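Local structure of aminotransferase class I and II (Streptococcus suis 89/1591, 3OP7) at residues A[42-45]-A[46-49]; A[283-286]-A[287-291]. The protein is probably an aminotransferase, a fold type I enzyme that carries pyridoxal 5'-phosphate on a lysine and transfers amino groups between substrates. One frame throughout, in Å; residues are numbered along the deposited sequence.

Contact 1: A[42-45]-A[46-49]; sequences GTNP and EDFY
The Tyr49 ring meets Pro45 obliquely, with its CD2 3.1 Å from Pro45 O and its CE2 3.9 Å from Pro45 CB, and it also stacks on Tyr49 of the second subunit. The Phe48 ring has CD1 of neighbouring Tyr49 at its edge, in plane, and forms an edge-to-face pair with Phe38. These rings stand on the first turn of helix 45-53, an example of how one helix ends and the next begins within a few residues: Gly42 closes helix 34-41 in a Schellman motif with positive phi, and Asn44 takes the N-cap position of the next helix. Pro45 suits the first turn, where a missing backbone N-H costs no helical bond. At the cap, the Asn44 and Asp47 side chains cross at about a right angle, their amide and carboxylate planes 75° apart. The main chain of the cap residue adds two weak bonds, to Asn44 O from Asp47 N and, at 3.4 Å, from Phe48 N.

Tyr49 keeps CG beside its own backbone N (chi1 -66°), which brings the ring back beside the proline, while its OH reaches Gln53 of the second subunit. Phe48 takes the other course, with CG anti to N, and runs out to Phe258, Leu261 and Val262 of helix 257-268. Thr43 joins this apolar side through CG2, 4.3 Å from Phe48 CB, and its OG1 bonds to Ser41 OG. The first firm backbone bond of the helix is Tyr49 N to Pro45 O, 2.9 Å long, with an N-H...O angle of 160°.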
loop_
_atom_site.group_PDB
_atom_site.type_symbol
_atom_site.label_atom_id
_atom_site.label_comp_id
_atom_site.label_asym_id
_atom_site.label_seq_id
_atom_site.Cartn_x
_atom_site.Cartn_y
_atom_site.Cartn_z
ATOM N N GLY A 42 -25.738 -6.925 -14.398
ATOM C CA GLY A 42 -26.545 -6.378 -15.483
ATOM C C GLY A 42 -26.002 -5.114 -16.139
ATOM O O GLY A 42 -26.765 -4.352 -16.723
ATOM N N THR A 43 -24.693 -4.930 -16.103
ATOM C CA THR A 43 -24.012 -3.768 -16.683
ATOM C C THR A 43 -23.653 -3.959 -18.108
ATOM O O THR A 43 -23.211 -5.038 -18.503
ATOM C CB THR A 43 -22.633 -3.546 -15.973
ATOM O OG1 THR A 43 -22.880 -3.317 -14.619
ATOM C CG2 THR A 43 -21.793 -2.341 -16.559
ATOM N N ASN A 44 -23.777 -2.885 -18.883
ATOM C CA ASN A 44 -23.312 -2.888 -20.243
ATOM C C ASN A 44 -21.803 -2.593 -20.223
ATOM O O ASN A 44 -21.387 -1.568 -19.681
ATOM C CB ASN A 44 -24.052 -1.841 -21.074
ATOM C CG ASN A 44 -23.342 -1.534 -22.382
ATOM O OD1 ASN A 44 -22.913 -0.394 -22.606
ATOM N ND2 ASN A 44 -23.180 -2.547 -23.237
ATOM N N PRO A 45 -20.990 -3.522 -20.758
ATOM C CA PRO A 45 -19.553 -3.347 -20.706
ATOM C C PRO A 45 -19.096 -2.067 -21.421
ATOM O O PRO A 45 -18.212 -1.372 -20.921
ATOM C CB PRO A 45 -19.026 -4.605 -21.417
ATOM C CG PRO A 45 -20.041 -5.617 -21.167
ATOM C CD PRO A 45 -21.345 -4.876 -21.251
ATOM N N GLU A 46 -19.729 -1.765 -22.552
ATOM C CA GLU A 46 -19.357 -0.603 -23.363
ATOM C C GLU A 46 -19.517 0.719 -22.607
ATOM O O GLU A 46 -18.693 1.625 -22.770
ATOM C CB GLU A 46 -20.175 -0.579 -24.655
ATOM C CG GLU A 46 -19.561 0.206 -25.791
ATOM C CD GLU A 46 -20.492 0.284 -27.012
ATOM O OE1 GLU A 46 -21.239 -0.691 -27.283
ATOM O OE2 GLU A 46 -20.481 1.329 -27.698
ATOM N N ASP A 47 -20.581 0.850 -21.817
ATOM C CA ASP A 47 -20.776 2.072 -21.024
ATOM C C ASP A 47 -19.669 2.190 -19.974
ATOM O O ASP A 47 -19.170 3.296 -19.701
ATOM C CB ASP A 47 -22.112 2.078 -20.264
ATOM C CG ASP A 47 -23.355 2.131 -21.177
ATOM O OD1 ASP A 47 -23.305 2.587 -22.336
ATOM O OD2 ASP A 47 -24.411 1.684 -20.677
ATOM N N PHE A 48 -19.308 1.063 -19.361
ATOM C CA PHE A 48 -18.283 1.069 -18.341
ATOM C C PHE A 48 -16.965 1.497 -18.973
ATOM O O PHE A 48 -16.276 2.341 -18.430
ATOM C CB PHE A 48 -18.143 -0.288 -17.650
ATOM C CG PHE A 48 -17.075 -0.332 -16.608
ATOM C CD1 PHE A 48 -15.757 -0.614 -16.956
ATOM C CD2 PHE A 48 -17.384 -0.178 -15.268
ATOM C CE1 PHE A 48 -14.768 -0.689 -15.991
ATOM C CE2 PHE A 48 -16.410 -0.250 -14.304
ATOM C CZ PHE A 48 -15.078 -0.499 -14.666
ATOM N N TYR A 49 -16.634 0.939 -20.122
ATOM C CA TYR A 49 -15.358 1.261 -20.775
ATOM C C TYR A 49 -15.312 2.696 -21.281
ATOM O O TYR A 49 -14.257 3.315 -21.266
ATOM C CB TYR A 49 -15.053 0.308 -21.904
ATOM C CG TYR A 49 -14.811 -1.120 -21.418
ATOM C CD1 TYR A 49 -13.933 -1.386 -20.388
ATOM C CD2 TYR A 49 -15.460 -2.198 -22.021
ATOM C CE1 TYR A 49 -13.732 -2.708 -19.920
ATOM C CE2 TYR A 49 -15.250 -3.481 -21.594
ATOM C CZ TYR A 49 -14.416 -3.743 -20.564
ATOM O OH TYR A 49 -14.230 -5.035 -20.182
#

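Contact 2: A[283-286]-A[287-291]; sequences ENLA and ILDQW
Leu285 and Leu288 meet through their branch ends, CD1 of Leu285 lying 4.1 Å from CD2 of Leu288 as the two side chains cross obliquely on one face of the helix. Leu285 also runs against Asp289 one turn on, its CG 3.9 Å from OD2 of the acid. On another side, Ile287 folds back over the preceding turn: with CG1 beside the backbone N (chi1 -72°), that atom sits 3.4 Å from Glu283 O and CD1 follows alongside the same carbonyl. Ile287 N gives Glu283 O only a weak hydrogen bond, whereas the next rungs are firm. Leu288 N reaches Asn284 O at 2.9 Å, and Asp289 N reaches Leu285 O at 2.8 Å. Gln290 N binds Ala286 O at 3.1 Å.

All of this belongs to helix 270-294, a regular alpha helix whose i to i+4 bonds hold the geometry that brings residues three and four apart onto one face, and which leads into the four-stranded antiparallel sheet that begins with strand 298-300, probably part of the small C-terminal domain of a fold type I aminotransferase. The leucine face turns to strand 298-300 and nearby loops: both leucines touch Tyr300 and Phe350, and Leu285 also packs on Arg302.

The Asp289 carboxylate is divided between two outside partners, OD2 in a salt bridge with Arg302 NE and OD1 in a hydrogen bond with Tyr300 OH. This probably favours the charged form, although OD2 stands 3.4 Å from the acceptor Leu285 O. Buried Asn284 is likewise satisfied at both ends, ND2 by Phe350 O and OD1 by Gln354 NE2.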
loop_
_atom_site.group_PDB
_atom_site.type_symbol
_atom_site.label_atom_id
_atom_site.label_comp_id
_atom_site.label_asym_id
_atom_site.label_seq_id
_atom_site.Cartn_x
_atom_site.Cartn_y
_atom_site.Cartn_z
ATOM N N GLU A 283 -21.654 -25.424 -1.106
ATOM C CA GLU A 283 -21.375 -26.648 -1.859
ATOM C C GLU A 283 -19.975 -27.215 -1.586
ATOM O O GLU A 283 -19.811 -28.438 -1.459
ATOM C CB GLU A 283 -21.567 -26.386 -3.356
ATOM C CG GLU A 283 -23.028 -26.139 -3.688
ATOM C CD GLU A 283 -23.277 -25.824 -5.155
ATOM O OE1 GLU A 283 -22.465 -26.250 -6.019
ATOM O OE2 GLU A 283 -24.304 -25.155 -5.439
ATOM N N ASN A 284 -18.963 -26.338 -1.511
ATOM C CA ASN A 284 -17.597 -26.792 -1.255
ATOM C C ASN A 284 -17.397 -27.178 0.203
ATOM O O ASN A 284 -16.745 -28.200 0.505
ATOM C CB ASN A 284 -16.576 -25.763 -1.712
ATOM C CG ASN A 284 -16.508 -25.666 -3.186
ATOM O OD1 ASN A 284 -17.429 -26.094 -3.874
ATOM N ND2 ASN A 284 -15.399 -25.132 -3.711
ATOM N N LEU A 285 -18.051 -26.461 1.112
ATOM C CA LEU A 285 -17.995 -26.852 2.518
ATOM C C LEU A 285 -18.641 -28.223 2.722
ATOM O O LEU A 285 -18.129 -29.035 3.515
ATOM C CB LEU A 285 -18.611 -25.796 3.428
ATOM C CG LEU A 285 -18.402 -25.963 4.935
ATOM C CD1 LEU A 285 -16.970 -26.349 5.315
ATOM C CD2 LEU A 285 -18.831 -24.724 5.629
ATOM N N ALA A 286 -19.752 -28.508 2.035
ATOM C CA ALA A 286 -20.388 -29.842 2.175
ATOM C C ALA A 286 -19.452 -30.965 1.709
ATOM O O ALA A 286 -19.430 -32.038 2.280
ATOM C CB ALA A 286 -21.742 -29.922 1.438
ATOM N N ILE A 287 -18.663 -30.690 0.681
ATOM C CA ILE A 287 -17.677 -31.641 0.168
ATOM C C ILE A 287 -16.565 -31.872 1.204
ATOM O O ILE A 287 -16.189 -33.036 1.485
ATOM C CB ILE A 287 -17.098 -31.140 -1.172
ATOM C CG1 ILE A 287 -18.147 -31.278 -2.274
ATOM C CG2 ILE A 287 -15.842 -31.903 -1.569
ATOM C CD1 ILE A 287 -17.742 -30.568 -3.541
ATOM N N LEU A 288 -16.057 -30.773 1.767
ATOM C CA LEU A 288 -15.058 -30.815 2.827
ATOM C C LEU A 288 -15.565 -31.574 4.055
ATOM O O LEU A 288 -14.835 -32.437 4.587
ATOM C CB LEU A 288 -14.632 -29.401 3.233
ATOM C CG LEU A 288 -13.475 -29.289 4.226
ATOM C CD1 LEU A 288 -12.211 -29.970 3.669
ATOM C CD2 LEU A 288 -13.263 -27.806 4.545
ATOM N N ASP A 289 -16.795 -31.268 4.492
ATOM C CA ASP A 289 -17.418 -31.957 5.654
ATOM C C ASP A 289 -17.500 -33.450 5.498
ATOM O O ASP A 289 -17.154 -34.179 6.422
ATOM C CB ASP A 289 -18.823 -31.410 5.957
ATOM C CG ASP A 289 -18.792 -30.040 6.678
ATOM O OD1 ASP A 289 -17.832 -29.762 7.443
ATOM O OD2 ASP A 289 -19.731 -29.240 6.464
ATOM N N GLN A 290 -17.998 -33.884 4.341
ATOM C CA GLN A 290 -18.104 -35.315 3.992
ATOM C C GLN A 290 -16.724 -35.986 4.049
ATOM O O GLN A 290 -16.557 -37.057 4.659
ATOM C CB GLN A 290 -18.709 -35.434 2.580
ATOM C CG GLN A 290 -19.095 -36.868 2.130
ATOM C CD GLN A 290 -19.472 -36.927 0.648
ATOM O OE1 GLN A 290 -19.097 -36.046 -0.153
ATOM N NE2 GLN A 290 -20.201 -37.958 0.273
ATOM N N TRP A 291 -15.745 -35.351 3.408
ATOM C CA TRP A 291 -14.353 -35.819 3.406
ATOM C C TRP A 291 -13.743 -35.933 4.821
ATOM O O TRP A 291 -13.142 -36.952 5.177
ATOM C CB TRP A 291 -13.504 -34.892 2.545
ATOM C CG TRP A 291 -12.145 -35.421 2.325
ATOM C CD1 TRP A 291 -11.777 -36.388 1.438
ATOM C CD2 TRP A 291 -10.971 -35.059 3.045
ATOM N NE1 TRP A 291 -10.427 -36.620 1.533
ATOM C CE2 TRP A 291 -9.910 -35.828 2.523
ATOM C CE3 TRP A 291 -10.707 -34.138 4.059
ATOM C CZ2 TRP A 291 -8.597 -35.706 2.989
ATOM C CZ3 TRP A 291 -9.397 -34.002 4.519
ATOM C CH2 TRP A 291 -8.363 -34.798 3.986
#

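In the fold
Contacts 1 and 2 lie in series along the chain and do not touch: their centres are 36 Å apart and their nearest atoms about 20 Å. Contact 1 sits at the periphery, about 30 Å from the centre of the chain, and takes part in the subunit interface; contact 2, about 21 Å from that centre, meets no other chain. A path through the fold nevertheless relates them, because helix 257-268, which receives Phe48 of contact 1, is followed almost at once by helix 270-294, which carries contact 2. Neither contact includes Lys222, the residue modified by pyridoxal phosphate. Contact 1 instead illustrates a helix start at the dimer interface, contact 2 a helix packed against a sheet strand and loops.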